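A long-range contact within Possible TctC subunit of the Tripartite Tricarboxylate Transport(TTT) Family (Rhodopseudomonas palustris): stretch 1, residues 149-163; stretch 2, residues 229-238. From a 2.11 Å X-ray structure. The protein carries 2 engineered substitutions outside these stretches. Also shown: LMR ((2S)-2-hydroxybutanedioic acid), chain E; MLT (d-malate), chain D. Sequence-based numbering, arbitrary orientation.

Stretch 1 149-163: SVSYASCLLLNRLLK
Stretch 2, residues 229-238: GLPGFQVGAW

Stretch 1 is a helix that begins at Val150 and runs on through Leu161; stretch 2 runs alongside it in reverse, first as a type I turn (Leu230 to Phe233), then extended, finally as a strand from Gly236. The register sets the spacing: Val150 CA–Ala237 CA 7.1 Å, Ser154 CA–Val235 CA 6.7 Å, Leu158 CA–Phe233 CA 6.2 Å, Leu161 CA–Gly232 CA 7.3 Å. No hydrogen bond crosses between them; the contact is mostly apolar packing, and 505 Å² of surface is buried, both sides summed.

Ser149 (p) caps the helix: its OG accepts from Tyr152 N at 2.9 Å. Free amides here bind malate, Val150 N lying 3.0 Å from LMR O1A and Ser151 N 2.7 Å from LMR O1B. Val150 (t) sets CG1 4.2 Å from Ala237 CB. Ser154 (m) folds its OG back to Val150 O, 2.9 Å, which satisfies the hydroxyl within the helix; Ser154 OG also lies 3.3 Å from Val235 CG1. Ser154 O meets the edge of the Phe233 ring, 3.4 Å from Phe233 CE1.

Leu157 (t, p) points toward stretch 2, CD2 resting 3.9 Å from Val235 CG2 (Val235 is t). Leu158 (t, p) lays CD1 over a face of the Phe233 ring, 4.0 Å from the centroid and 4° off the normal, a CH-pi contact; Phe233 has chi1 -173° and chi2 55°. Leu158 CD1 is also 3.9 Å from Leu230 CD2; Leu230 is t, p.

Leu161 (m, t) presses CD1 to 3.5 Å from Phe233 N, at the turn closed by Phe233 N to Leu230 O, 3.0 Å. Gly232 fits here: an ideal CB would lie a tight 3.1 Å from Leu161 CD2. Leu162 (m, t) brings CD2 3.9 Å from Leu230 CD2. Lys163 is the first residue to leave helical phi/psi, with positive phi.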

ATOM      1  N   SER A 149      -2.350  -7.796   0.427  1.00 23.10           N
ATOM      2  CA  SER A 149      -2.211  -6.487   1.122  1.00 23.97           C
ATOM      3  C   SER A 149      -0.757  -6.249   1.557  1.00 23.64           C
ATOM      4  O   SER A 149      -0.002  -7.217   1.772  1.00 25.26           O
ATOM      5  CB  SER A 149      -3.207  -6.359   2.271  1.00 21.74           C
ATOM      6  OG  SER A 149      -2.805  -7.061   3.443  1.00 22.13           O
ATOM      7  N   VAL A 150      -0.393  -4.972   1.636  1.00 23.34           N
ATOM      8  CA  VAL A 150       0.861  -4.457   2.242  1.00 23.09           C
ATOM      9  C   VAL A 150       0.864  -4.848   3.719  1.00 23.80           C
ATOM     10  O   VAL A 150       1.929  -5.255   4.210  1.00 24.04           O
ATOM     11  CB  VAL A 150       0.958  -2.927   2.094  1.00 22.86           C
ATOM     12  CG1 VAL A 150       2.114  -2.385   2.907  1.00 23.59           C
ATOM     13  CG2 VAL A 150       1.077  -2.499   0.642  1.00 22.90           C
ATOM     14  N   SER A 151      -0.270  -4.653   4.396  1.00 21.83           N
ATOM     15  CA  SER A 151      -0.426  -4.908   5.845  1.00 24.33           C
ATOM     16  C   SER A 151      -0.051  -6.366   6.111  1.00 24.09           C
ATOM     17  O   SER A 151       0.697  -6.593   7.069  1.00 26.77           O
ATOM     18  CB  SER A 151      -1.817  -4.576   6.364  1.00 24.26           C
ATOM     19  OG  SER A 151      -2.843  -5.162   5.563  1.00 24.14           O
ATOM     20  N   TYR A 152      -0.503  -7.296   5.268  1.00 23.71           N
ATOM     21  CA  TYR A 152      -0.226  -8.754   5.424  1.00 25.27           C
ATOM     22  C   TYR A 152       1.255  -9.004   5.137  1.00 22.96           C
ATOM     23  O   TYR A 152       1.940  -9.578   5.973  1.00 21.95           O
ATOM     24  CB  TYR A 152      -1.104  -9.634   4.523  1.00 25.23           C
ATOM     25  CG  TYR A 152      -0.779 -11.102   4.620  1.00 26.36           C
ATOM     26  CD1 TYR A 152      -1.158 -11.837   5.736  1.00 29.84           C
ATOM     27  CD2 TYR A 152      -0.045 -11.747   3.635  1.00 27.20           C
ATOM     28  CE1 TYR A 152      -0.844 -13.182   5.855  1.00 29.20           C
ATOM     29  CE2 TYR A 152       0.271 -13.091   3.732  1.00 28.16           C
ATOM     30  CZ  TYR A 152      -0.132 -13.808   4.848  1.00 32.06           C
ATOM     31  OH  TYR A 152       0.178 -15.123   4.979  1.00 33.81           O
ATOM     32  N   ALA A 153       1.733  -8.564   3.978  1.00 24.10           N
ATOM     33  CA  ALA A 153       3.132  -8.779   3.547  1.00 23.94           C
ATOM     34  C   ALA A 153       4.068  -8.262   4.642  1.00 23.58           C
ATOM     35  O   ALA A 153       4.949  -9.031   5.072  1.00 22.68           O
ATOM     36  CB  ALA A 153       3.382  -8.118   2.215  1.00 24.67           C
ATOM     37  N   SER A 154       3.861  -7.023   5.105  1.00 22.75           N
ATOM     38  CA  SER A 154       4.654  -6.386   6.188  1.00 23.38           C
ATOM     39  C   SER A 154       4.586  -7.177   7.519  1.00 26.35           C
ATOM     40  O   SER A 154       5.639  -7.327   8.151  1.00 27.31           O
ATOM     41  CB  SER A 154       4.232  -4.966   6.362  1.00 23.07           C
ATOM     42  OG  SER A 154       4.448  -4.252   5.165  1.00 22.91           O
ATOM     43  N   CYS A 155       3.413  -7.668   7.951  1.00 27.38           N
ATOM     44  CA  CYS A 155       3.248  -8.378   9.249  1.00 29.40           C
ATOM     45  C   CYS A 155       3.856  -9.781   9.136  1.00 28.38           C
ATOM     46  O   CYS A 155       4.477 -10.251  10.105  1.00 28.99           O
ATOM     47  CB  CYS A 155       1.800  -8.370   9.738  1.00 31.77           C
ATOM     48  SG  CYS A 155       0.749  -9.741   9.169  1.00 38.75           S
ATOM     49  N   LEU A 156       3.753 -10.412   7.975  1.00 28.92           N
ATOM     50  CA  LEU A 156       4.416 -11.719   7.744  1.00 28.57           C
ATOM     51  C   LEU A 156       5.943 -11.532   7.815  1.00 28.84           C
ATOM     52  O   LEU A 156       6.630 -12.411   8.385  1.00 28.50           O
ATOM     53  CB  LEU A 156       3.945 -12.279   6.401  1.00 28.45           C
ATOM     54  CG  LEU A 156       4.518 -13.645   6.037  1.00 30.87           C
ATOM     55  CD1 LEU A 156       3.510 -14.463   5.246  1.00 31.53           C
ATOM     56  CD2 LEU A 156       5.818 -13.493   5.258  1.00 31.01           C
ATOM     57  N   LEU A 157       6.471 -10.425   7.284  1.00 27.20           N
ATOM     58  CA  LEU A 157       7.925 -10.168   7.316  1.00 26.67           C
ATOM     59  C   LEU A 157       8.359  -9.979   8.769  1.00 28.24           C
ATOM     60  O   LEU A 157       9.327 -10.645   9.195  1.00 27.67           O
ATOM     61  CB  LEU A 157       8.274  -8.929   6.496  1.00 26.23           C
ATOM     62  CG  LEU A 157       9.761  -8.576   6.534  1.00 25.77           C
ATOM     63  CD1 LEU A 157      10.619  -9.785   6.168  1.00 24.94           C
ATOM     64  CD2 LEU A 157      10.065  -7.413   5.615  1.00 26.63           C
ATOM     65  N   LEU A 158       7.667  -9.090   9.488  1.00 27.60           N
ATOM     66  CA  LEU A 158       7.928  -8.802  10.921  1.00 29.13           C
ATOM     67  C   LEU A 158       7.818 -10.097  11.745  1.00 28.17           C
ATOM     68  O   LEU A 158       8.781 -10.427  12.452  1.00 27.89           O
ATOM     69  CB  LEU A 158       6.943  -7.723  11.376  1.00 30.04           C
ATOM     70  CG  LEU A 158       6.995  -7.350  12.853  1.00 29.51           C
ATOM     71  CD1 LEU A 158       8.249  -6.567  13.186  1.00 29.39           C
ATOM     72  CD2 LEU A 158       5.761  -6.550  13.215  1.00 31.80           C
ATOM     73  N   ASN A 159       6.707 -10.824  11.643  1.00 30.03           N
ATOM     74  CA  ASN A 159       6.463 -12.051  12.448  1.00 32.54           C
ATOM     75  C   ASN A 159       7.532 -13.117  12.152  1.00 34.60           C
ATOM     76  O   ASN A 159       7.952 -13.789  13.113  1.00 34.71           O
ATOM     77  CB  ASN A 159       5.046 -12.580  12.248  1.00 32.59           C
ATOM     78  CG  ASN A 159       4.014 -11.655  12.843  1.00 33.43           C
ATOM     79  OD1 ASN A 159       4.340 -10.686  13.531  1.00 37.09           O
ATOM     80  ND2 ASN A 159       2.761 -11.941  12.568  1.00 35.06           N
ATOM     81  N   ARG A 160       7.984 -13.259  10.903  1.00 37.94           N
ATOM     82  CA  ARG A 160       9.063 -14.220  10.522  1.00 40.40           C
ATOM     83  C   ARG A 160      10.423 -13.768  11.060  1.00 39.92           C
ATOM     84  O   ARG A 160      11.235 -14.643  11.397  1.00 40.29           O
ATOM     85  CB  ARG A 160       9.181 -14.383   9.009  1.00 44.18           C
ATOM     86  CG  ARG A 160       8.266 -15.476   8.488  1.00 48.60           C
ATOM     87  CD  ARG A 160       8.275 -15.572   6.983  1.00 52.86           C
ATOM     88  NE  ARG A 160       7.104 -16.330   6.563  1.00 56.23           N
ATOM     89  CZ  ARG A 160       7.113 -17.378   5.753  1.00 55.36           C
ATOM     90  NH1 ARG A 160       8.244 -17.822   5.225  1.00 55.70           N
ATOM     91  NH2 ARG A 160       5.967 -17.962   5.452  1.00 53.70           N
ATOM     92  N   LEU A 161      10.675 -12.461  11.088  1.00 37.57           N
ATOM     93  CA  LEU A 161      11.909 -11.891  11.664  1.00 36.35           C
ATOM     94  C   LEU A 161      11.927 -12.180  13.168  1.00 37.36           C
ATOM     95  O   LEU A 161      12.988 -12.600  13.660  1.00 41.53           O
ATOM     96  CB  LEU A 161      11.963 -10.392  11.348  1.00 36.04           C
ATOM     97  CG  LEU A 161      12.391 -10.062   9.920  1.00 33.94           C
ATOM     98  CD1 LEU A 161      12.280  -8.574   9.642  1.00 33.64           C
ATOM     99  CD2 LEU A 161      13.805 -10.557   9.655  1.00 34.51           C
ATOM    100  N   LEU A 162      10.791 -12.002  13.850  1.00 36.27           N
ATOM    101  CA  LEU A 162      10.669 -12.169  15.324  1.00 37.04           C
ATOM    102  C   LEU A 162      10.330 -13.621  15.676  1.00 38.89           C
ATOM    103  O   LEU A 162      10.285 -13.931  16.868  1.00 42.55           O
ATOM    104  CB  LEU A 162       9.577 -11.237  15.856  1.00 36.12           C
ATOM    105  CG  LEU A 162       9.832  -9.737  15.757  1.00 33.30           C
ATOM    106  CD1 LEU A 162       8.649  -8.989  16.331  1.00 33.98           C
ATOM    107  CD2 LEU A 162      11.101  -9.331  16.478  1.00 34.62           C
ATOM    108  N   LYS A 163      10.067 -14.469  14.685  1.00 43.03           N
ATOM    109  CA  LYS A 163       9.832 -15.926  14.885  1.00 46.71           C
ATOM    110  C   LYS A 163       8.602 -16.120  15.774  1.00 43.64           C
ATOM    111  O   LYS A 163       8.632 -16.983  16.649  1.00 48.74           O
ATOM    112  CB  LYS A 163      11.091 -16.590  15.457  1.00 50.39           C
ATOM    113  CG  LYS A 163      12.367 -16.251  14.695  1.00 51.88           C
ATOM    114  CD  LYS A 163      13.592 -17.071  15.063  1.00 52.88           C
ATOM    115  CE  LYS A 163      14.865 -16.430  14.554  1.00 53.06           C
ATOM    116  NZ  LYS A 163      14.679 -15.894  13.182  1.00 52.37           N
ATOM    117  N   GLY A 229      16.959  -2.636  16.448  1.00 36.26           N
ATOM    118  CA  GLY A 229      17.613  -3.963  16.428  1.00 33.52           C
ATOM    119  C   GLY A 229      17.131  -4.898  15.319  1.00 35.03           C
ATOM    120  O   GLY A 229      17.674  -6.013  15.247  1.00 37.39           O
ATOM    121  N   LEU A 230      16.191  -4.494  14.448  1.00 34.03           N
ATOM    122  CA  LEU A 230      15.602  -5.400  13.424  1.00 32.33           C
ATOM    123  C   LEU A 230      15.786  -4.805  12.033  1.00 29.87           C
ATOM    124  O   LEU A 230      14.821  -4.418  11.378  1.00 27.83           O
ATOM    125  CB  LEU A 230      14.125  -5.648  13.766  1.00 34.12           C
ATOM    126  CG  LEU A 230      13.568  -6.994  13.299  1.00 34.23           C
ATOM    127  CD1 LEU A 230      14.211  -8.149  14.063  1.00 33.49           C
ATOM    128  CD2 LEU A 230      12.062  -7.035  13.469  1.00 35.75           C
ATOM    129  N   PRO A 231      17.037  -4.714  11.529  1.00 29.96           N
ATOM    130  CA  PRO A 231      17.301  -4.037  10.259  1.00 29.77           C
ATOM    131  C   PRO A 231      16.653  -4.735   9.049  1.00 30.08           C
ATOM    132  O   PRO A 231      16.457  -4.081   8.047  1.00 30.49           O
ATOM    133  CB  PRO A 231      18.840  -4.028  10.186  1.00 29.71           C
ATOM    134  CG  PRO A 231      19.261  -5.223  11.010  1.00 28.67           C
ATOM    135  CD  PRO A 231      18.265  -5.250  12.149  1.00 29.70           C
ATOM    136  N   GLY A 232      16.283  -6.014   9.173  1.00 30.38           N
ATOM    137  CA  GLY A 232      15.583  -6.744   8.101  1.00 30.85           C
ATOM    138  C   GLY A 232      14.192  -6.184   7.841  1.00 31.70           C
ATOM    139  O   GLY A 232      13.611  -6.508   6.804  1.00 27.08           O
ATOM    140  N   PHE A 233      13.623  -5.423   8.781  1.00 32.62           N
ATOM    141  CA  PHE A 233      12.226  -4.934   8.664  1.00 30.85           C
ATOM    142  C   PHE A 233      12.226  -3.595   7.919  1.00 30.61           C
ATOM    143  O   PHE A 233      12.169  -2.562   8.580  1.00 32.28           O
ATOM    144  CB  PHE A 233      11.572  -4.894  10.045  1.00 29.13           C
ATOM    145  CG  PHE A 233      10.106  -4.564   9.994  1.00 27.34           C
ATOM    146  CD1 PHE A 233       9.247  -5.316   9.217  1.00 26.80           C
ATOM    147  CD2 PHE A 233       9.596  -3.490  10.700  1.00 27.54           C
ATOM    148  CE1 PHE A 233       7.901  -4.999   9.154  1.00 28.73           C
ATOM    149  CE2 PHE A 233       8.246  -3.187  10.653  1.00 27.41           C
ATOM    150  CZ  PHE A 233       7.401  -3.940   9.876  1.00 27.83           C
ATOM    151  N   GLN A 234      12.347  -3.643   6.585  1.00 34.31           N
ATOM    152  CA  GLN A 234      12.286  -2.473   5.662  1.00 35.42           C
ATOM    153  C   GLN A 234      11.270  -2.769   4.560  1.00 31.32           C
ATOM    154  O   GLN A 234      11.494  -3.671   3.766  1.00 32.32           O
ATOM    155  CB  GLN A 234      13.625  -2.109   5.012  1.00 38.73           C
ATOM    156  CG  GLN A 234      14.766  -2.000   6.015  1.00 46.47           C
ATOM    157  CD  GLN A 234      15.624  -0.774   5.821  1.00 49.15           C
ATOM    158  OE1 GLN A 234      15.852  -0.326   4.694  1.00 52.02           O
ATOM    159  NE2 GLN A 234      16.108  -0.234   6.933  1.00 43.64           N
ATOM    160  N   VAL A 235      10.213  -1.975   4.515  1.00 27.73           N
ATOM    161  CA  VAL A 235       9.118  -2.101   3.528  1.00 27.48           C
ATOM    162  C   VAL A 235       8.867  -0.694   2.981  1.00 27.02           C
ATOM    163  O   VAL A 235       8.445   0.203   3.754  1.00 29.47           O
ATOM    164  CB  VAL A 235       7.873  -2.753   4.161  1.00 27.33           C
ATOM    165  CG1 VAL A 235       6.750  -2.897   3.156  1.00 27.14           C
ATOM    166  CG2 VAL A 235       8.192  -4.106   4.781  1.00 27.03           C
ATOM    167  N   GLY A 236       9.225  -0.486   1.717  1.00 27.01           N
ATOM    168  CA  GLY A 236       8.870   0.718   0.950  1.00 25.63           C
ATOM    169  C   GLY A 236       7.645   0.398   0.133  1.00 25.52           C
ATOM    170  O   GLY A 236       7.773  -0.425  -0.811  1.00 26.71           O
ATOM    171  N   ALA A 237       6.489   0.921   0.548  1.00 22.89           N
ATOM    172  CA  ALA A 237       5.190   0.627  -0.081  1.00 22.38           C
ATOM    173  C   ALA A 237       4.982   1.596  -1.236  1.00 21.77           C
ATOM    174  O   ALA A 237       4.596   2.739  -1.000  1.00 25.41           O
ATOM    175  CB  ALA A 237       4.078   0.725   0.934  1.00 24.62           C
ATOM    176  N   TRP A 238       5.218   1.141  -2.453  1.00 22.14           N
ATOM    177  CA  TRP A 238       4.892   1.907  -3.677  1.00 21.54           C
ATOM    178  C   TRP A 238       3.434   1.620  -4.014  1.00 23.23           C
ATOM    179  O   TRP A 238       2.932   0.502  -3.719  1.00 22.99           O
ATOM    180  CB  TRP A 238       5.840   1.563  -4.829  1.00 21.26           C
ATOM    181  CG  TRP A 238       6.025   0.097  -5.060  1.00 21.79           C
ATOM    182  CD1 TRP A 238       7.006  -0.701  -4.549  1.00 21.44           C
ATOM    183  CD2 TRP A 238       5.215  -0.741  -5.901  1.00 20.98           C
ATOM    184  NE1 TRP A 238       6.852  -1.986  -5.004  1.00 21.98           N
ATOM    185  CE2 TRP A 238       5.762  -2.038  -5.838  1.00 21.55           C
ATOM    186  CE3 TRP A 238       4.079  -0.524  -6.686  1.00 21.87           C
ATOM    187  CZ2 TRP A 238       5.192  -3.118  -6.507  1.00 20.83           C
ATOM    188  CZ3 TRP A 238       3.543  -1.578  -7.386  1.00 21.95           C
ATOM    189  CH2 TRP A 238       4.093  -2.862  -7.292  1.00 22.59           C
TER
HETATM  190  C1  LMR E 402      -2.939  -2.755   2.432  0.50 21.59           C
HETATM  191  O1A LMR E 402      -2.874  -3.346   1.342  0.50 22.44           O
HETATM  192  O1B LMR E 402      -2.387  -3.153   3.492  0.50 21.49           O
HETATM  193  C2  LMR E 402      -3.734  -1.440   2.474  0.50 21.68           C
HETATM  194  O2  LMR E 402      -3.383  -0.507   1.459  0.50 21.27           O
HETATM  195  C3  LMR E 402      -5.246  -1.661   2.372  0.50 22.34           C
HETATM  196  C4  LMR E 402      -5.876  -0.299   2.134  0.50 22.43           C
HETATM  197  O4A LMR E 402      -6.614   0.161   3.025  0.50 23.07           O
HETATM  198  O4B LMR E 402      -5.592   0.317   1.077  0.50 20.64           O
HETATM  199  C1  MLT D 401      -3.037  -2.765   2.123  0.50 25.58           C
HETATM  200  O1  MLT D 401      -2.312  -3.278   1.243  0.50 27.17           O
HETATM  201  O2  MLT D 401      -2.875  -3.059   3.329  0.50 27.40           O
HETATM  202  C2  MLT D 401      -4.135  -1.819   1.693  0.50 24.87           C
HETATM  203  O3  MLT D 401      -3.756  -0.751   0.800  0.50 24.46           O
HETATM  204  C3  MLT D 401      -4.724  -1.080   2.858  0.50 25.36           C
HETATM  205  C4  MLT D 401      -5.812  -0.249   2.228  0.50 25.30           C
HETATM  206  O4  MLT D 401      -5.541   0.503   1.253  0.50 23.34           O
HETATM  207  O5  MLT D 401      -6.954  -0.398   2.709  0.50 25.36           O